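Local structure of adenylation domain (5N9X) at residues A[73-78]-A[134-139]; A[80-85]-A[207-212]. The protein is an adenylation domain of the ANL (AMP-binding) superfamily that binds adenosine-5'-triphosphate and threonine. All blocks are in the same frame, centred on the assembly; numbering follows the deposited sequence.

Contact 1 (A[73-78]-A[134-139]); sequences LRMPPG and VTEENV
Where the chain leaves strand 70-74, Met75 passes the first turn of helix 136-141, its CA 7.6 Å from the CA of Glu136, so side chains alone bridge the two backbones. Met75 does most of this. Its CG stands anti to the carbonyl carbon (chi1 -65°), which sends the thioether across to the helix, and SD lies 3.7 Å from CG of Glu136. A bend at the last torsion then turns the methyl toward the helix, bringing CE of Met75 within 3.9 Å of CG2 of Val139, one turn further along. The sulfur thus rests on the aliphatic part of the glutamate while the methyl meets CG2 of the buried Val139. Glu136 extends past Met75 to Pro76, where CD of Pro76 is 4.2 Å from OE1 of Glu136, a loose contact at the margin; the other oxygen, OE2, accepts a probable hydrogen bond from Asn80 on helix 79-90. The helix start is fixed by a capping box: Asn138 N donates to Thr135 OG1 over 2.9 Å, and Thr135 N returns a bond to Asn138 OD1 over 3.2 Å, nearly straight at 172°. Val120 of the intervening strand 118-121 touches both Met75 and Val139. This is the layered packing of an alpha/beta fold, in which residues beyond the end of a parallel sheet strand meet the helix that follows an edge strand.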
# COMPACT_ATOMS: atom_id res chain seq x y z
N LEU A 73 -1.70 -11.90 -13.39
CA LEU A 73 -2.32 -10.83 -14.16
C LEU A 73 -1.26 -9.81 -14.49
O LEU A 73 -0.63 -9.25 -13.60
CB LEU A 73 -3.48 -10.19 -13.39
CG LEU A 73 -4.11 -8.99 -14.11
CD1 LEU A 73 -4.83 -9.45 -15.38
CD2 LEU A 73 -5.08 -8.20 -13.22
N ARG A 74 -1.04 -9.58 -15.78
CA ARG A 74 -0.02 -8.62 -16.22
C ARG A 74 -0.56 -7.68 -17.31
O ARG A 74 -0.51 -8.00 -18.50
CB ARG A 74 1.22 -9.36 -16.73
CG ARG A 74 2.34 -8.43 -17.09
CD ARG A 74 3.52 -9.17 -17.67
NE ARG A 74 4.67 -8.28 -17.79
CZ ARG A 74 4.84 -7.38 -18.76
NH1 ARG A 74 3.93 -7.22 -19.71
NH2 ARG A 74 5.93 -6.63 -18.78
N MET A 75 -1.08 -6.53 -16.87
CA MET A 75 -1.77 -5.58 -17.75
C MET A 75 -1.68 -4.15 -17.24
O MET A 75 -1.71 -3.91 -16.04
CB MET A 75 -3.27 -5.90 -17.87
CG MET A 75 -3.65 -7.18 -18.53
SD MET A 75 -5.31 -7.01 -19.20
CE MET A 75 -5.92 -8.67 -18.94
N PRO A 76 -1.62 -3.19 -18.15
CA PRO A 76 -1.76 -1.78 -17.75
C PRO A 76 -3.11 -1.56 -17.08
O PRO A 76 -4.05 -2.28 -17.41
CB PRO A 76 -1.65 -1.03 -19.07
CG PRO A 76 -2.07 -2.03 -20.12
CD PRO A 76 -1.52 -3.34 -19.61
N PRO A 77 -3.21 -0.59 -16.14
CA PRO A 77 -4.52 -0.32 -15.51
C PRO A 77 -5.54 0.15 -16.53
O PRO A 77 -5.23 0.97 -17.39
CB PRO A 77 -4.20 0.77 -14.48
CG PRO A 77 -2.98 1.44 -14.99
CD PRO A 77 -2.17 0.30 -15.60
N GLY A 78 -6.75 -0.39 -16.44
CA GLY A 78 -7.80 -0.07 -17.38
C GLY A 78 -8.93 -1.09 -17.31
O GLY A 78 -8.90 -2.02 -16.49
N VAL A 134 -4.06 -16.02 -21.60
CA VAL A 134 -5.20 -15.25 -22.04
C VAL A 134 -4.63 -13.88 -22.37
O VAL A 134 -4.02 -13.25 -21.52
CB VAL A 134 -6.28 -15.16 -20.98
CG1 VAL A 134 -7.57 -14.59 -21.56
CG2 VAL A 134 -6.52 -16.52 -20.38
N THR A 135 -4.78 -13.44 -23.61
CA THR A 135 -4.17 -12.18 -24.03
C THR A 135 -5.10 -11.03 -23.70
O THR A 135 -6.25 -11.25 -23.32
CB THR A 135 -3.86 -12.17 -25.54
OG1 THR A 135 -5.08 -12.29 -26.27
CG2 THR A 135 -2.93 -13.31 -25.88
N GLU A 136 -4.62 -9.80 -23.85
CA GLU A 136 -5.48 -8.66 -23.59
C GLU A 136 -6.58 -8.63 -24.64
O GLU A 136 -7.73 -8.32 -24.32
CB GLU A 136 -4.68 -7.35 -23.59
CG GLU A 136 -5.39 -6.24 -22.81
CD GLU A 136 -4.62 -4.94 -22.76
OE1 GLU A 136 -3.38 -4.96 -22.95
OE2 GLU A 136 -5.26 -3.89 -22.55
N GLU A 137 -6.22 -8.95 -25.88
CA GLU A 137 -7.19 -8.96 -26.97
C GLU A 137 -8.22 -10.03 -26.68
O GLU A 137 -9.42 -9.83 -26.88
CB GLU A 137 -6.51 -9.20 -28.32
CG GLU A 137 -7.48 -9.61 -29.43
CD GLU A 137 -6.84 -9.74 -30.80
OE1 GLU A 137 -5.68 -10.20 -30.88
OE2 GLU A 137 -7.51 -9.38 -31.80
N ASN A 138 -7.75 -11.17 -26.17
CA ASN A 138 -8.66 -12.21 -25.74
C ASN A 138 -9.68 -11.68 -24.73
O ASN A 138 -10.87 -11.93 -24.88
CB ASN A 138 -7.90 -13.38 -25.13
CG ASN A 138 -7.33 -14.32 -26.19
OD1 ASN A 138 -6.33 -15.00 -25.94
ND2 ASN A 138 -7.96 -14.37 -27.36
N VAL A 139 -9.22 -10.93 -23.72
CA VAL A 139 -10.09 -10.38 -22.68
C VAL A 139 -11.07 -9.33 -23.22
O VAL A 139 -12.25 -9.35 -22.88
CB VAL A 139 -9.25 -9.77 -21.51
CG1 VAL A 139 -10.10 -8.84 -20.64
CG2 VAL A 139 -8.62 -10.87 -20.67

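Contact 2 (A[80-85]-A[207-212]); sequences NAIAAM and HSMAFD. With THR (threonine), chain C.
The loop that carries Phe211 and Asp212 into the threonine pocket is backed, on the way there, by helix 79-90, and Met209 makes that connection. With chi1 at -75° its CG lies beside the backbone N, and the chain runs on extended to the sulfur, reaching over the helix surface. SD of Met209 sits 4.2 Å from CB of Ala81, and CD1 of Ile82 touches the same sulfur, the two side chains crossing at a slant. The chain then bends at chi3, and the methyls of two methionines meet, CE of Met209 lying 4.0 Å from CE of Met85. Met85 is itself folded at its second and third torsions, which carries its methyl out from the helix to this meeting point. Leu73 of strand 70-74 also touches both methionines, adding a further apolar side chain to the cluster. The loop has its own internal order: a type I beta turn spans Ser208 to Phe211, closed by the bond from Phe211 N to Ser208 O, and Ser208 OG accepts from Ala210 N over 3.0 Å, an ST turn within it. Ser208 OG is also hydrogen-bonded to OD2 of Asp99. The two pocket residues follow at the end of the turn and just after it. Asp212 OD1 accepts a hydrogen bond of 2.7 Å from N of the threonine, while OD2 has weak bonds to Val318 N and Thr314 OG1. The Phe211 ring presents its edge to the ligand, with CE1 3.3 Å from the threonine O, which lies near the ring plane; the bound adenosine-5'-triphosphate touches Phe211 as well.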
# COMPACT_ATOMS: atom_id res chain seq x y z
N ASN A 80 -9.76 -3.66 -19.21
CA ASN A 80 -9.41 -5.07 -19.36
C ASN A 80 -8.77 -5.66 -18.11
O ASN A 80 -9.06 -6.78 -17.74
CB ASN A 80 -8.45 -5.29 -20.55
CG ASN A 80 -8.99 -4.76 -21.87
OD1 ASN A 80 -10.19 -4.86 -22.17
ND2 ASN A 80 -8.10 -4.22 -22.69
N ALA A 81 -7.89 -4.91 -17.47
CA ALA A 81 -7.21 -5.40 -16.28
C ALA A 81 -8.21 -5.68 -15.15
O ALA A 81 -8.11 -6.69 -14.45
CB ALA A 81 -6.15 -4.41 -15.82
N ILE A 82 -9.18 -4.78 -14.99
CA ILE A 82 -10.17 -4.89 -13.95
C ILE A 82 -11.13 -6.06 -14.23
O ILE A 82 -11.45 -6.85 -13.31
CB ILE A 82 -11.01 -3.58 -13.80
CG1 ILE A 82 -10.12 -2.41 -13.37
CG2 ILE A 82 -12.15 -3.79 -12.84
CD1 ILE A 82 -9.45 -2.60 -11.98
N ALA A 83 -11.60 -6.14 -15.47
CA ALA A 83 -12.53 -7.18 -15.84
C ALA A 83 -11.85 -8.56 -15.74
O ALA A 83 -12.45 -9.53 -15.26
CB ALA A 83 -13.09 -6.93 -17.26
N ALA A 84 -10.59 -8.63 -16.16
CA ALA A 84 -9.82 -9.84 -15.98
C ALA A 84 -9.73 -10.21 -14.51
O ALA A 84 -9.83 -11.39 -14.13
CB ALA A 84 -8.43 -9.68 -16.58
N MET A 85 -9.54 -9.22 -13.64
CA MET A 85 -9.32 -9.59 -12.26
C MET A 85 -10.64 -10.10 -11.65
O MET A 85 -10.65 -11.04 -10.86
CB MET A 85 -8.71 -8.41 -11.49
CG MET A 85 -8.73 -8.59 -9.99
SD MET A 85 -10.17 -7.74 -9.31
CE MET A 85 -9.37 -6.20 -8.82
N HIS A 207 -3.11 3.65 -7.40
CA HIS A 207 -2.00 2.74 -7.08
C HIS A 207 -1.90 1.47 -7.94
O HIS A 207 -2.88 1.00 -8.51
CB HIS A 207 -2.07 2.35 -5.59
CG HIS A 207 -1.86 3.49 -4.65
ND1 HIS A 207 -2.90 4.25 -4.15
CD2 HIS A 207 -0.73 4.02 -4.14
CE1 HIS A 207 -2.41 5.18 -3.34
NE2 HIS A 207 -1.10 5.06 -3.32
N SER A 208 -0.68 0.93 -8.01
CA SER A 208 -0.41 -0.26 -8.82
C SER A 208 -1.27 -1.43 -8.40
O SER A 208 -1.56 -1.60 -7.22
CB SER A 208 1.06 -0.66 -8.71
OG SER A 208 1.23 -1.98 -9.16
N MET A 209 -1.70 -2.25 -9.34
CA MET A 209 -2.53 -3.37 -8.92
C MET A 209 -1.71 -4.40 -8.12
O MET A 209 -2.29 -5.24 -7.43
CB MET A 209 -3.23 -3.99 -10.13
CG MET A 209 -4.40 -3.11 -10.59
SD MET A 209 -5.54 -3.97 -11.67
CE MET A 209 -5.90 -5.38 -10.60
N ALA A 210 -0.38 -4.26 -8.15
CA ALA A 210 0.52 -5.11 -7.35
C ALA A 210 0.88 -4.48 -5.99
O ALA A 210 1.81 -4.93 -5.32
CB ALA A 210 1.78 -5.42 -8.12
N PHE A 211 0.16 -3.43 -5.61
CA PHE A 211 0.23 -2.81 -4.28
C PHE A 211 -1.16 -2.88 -3.63
O PHE A 211 -2.17 -2.50 -4.24
CB PHE A 211 0.74 -1.37 -4.42
CG PHE A 211 0.84 -0.63 -3.12
CD1 PHE A 211 1.25 -1.27 -1.96
CD2 PHE A 211 0.60 0.75 -3.09
CE1 PHE A 211 1.36 -0.57 -0.76
CE2 PHE A 211 0.72 1.46 -1.92
CZ PHE A 211 1.09 0.80 -0.74
N ASP A 212 -1.22 -3.40 -2.41
CA ASP A 212 -2.52 -3.78 -1.87
C ASP A 212 -3.44 -2.57 -1.56
O ASP A 212 -4.62 -2.73 -1.28
CB ASP A 212 -2.32 -4.71 -0.66
CG ASP A 212 -1.99 -3.98 0.62
OD1 ASP A 212 -1.60 -2.79 0.61
OD2 ASP A 212 -2.14 -4.62 1.68
N THR C . -1.00 -1.83 3.01
CA THR C . -0.24 -0.68 2.48
C THR C . 1.19 -0.91 2.86
O THR C . 2.18 -0.25 2.46
CB THR C . -0.71 0.67 3.06
OG1 THR C . -0.81 0.58 4.50
CG2 THR C . -2.05 1.07 2.46
OXT THR C . 1.31 -1.82 3.66

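In the fold
Contacts 1 and 2 lie with their centres 10 Å apart, on the same side of the chain's centre, and their segments alternate along the sequence: 73-78, 80-85, 134-139, 207-212. Strand 70-74 runs on through the short connection 75-78 into helix 79-90, so the first segments of both are neighbours in the chain. The probable Asn80-Glu136 hydrogen bond joins them, and the CE of Met75 packs against the CB of Ala84 at 3.6 Å. Helix 79-90 thus sits between helix 136-141, at the periphery of the parallel sheet, and the loop 207-212, the loop that supplies Phe211 and Asp212 to the threonine pocket.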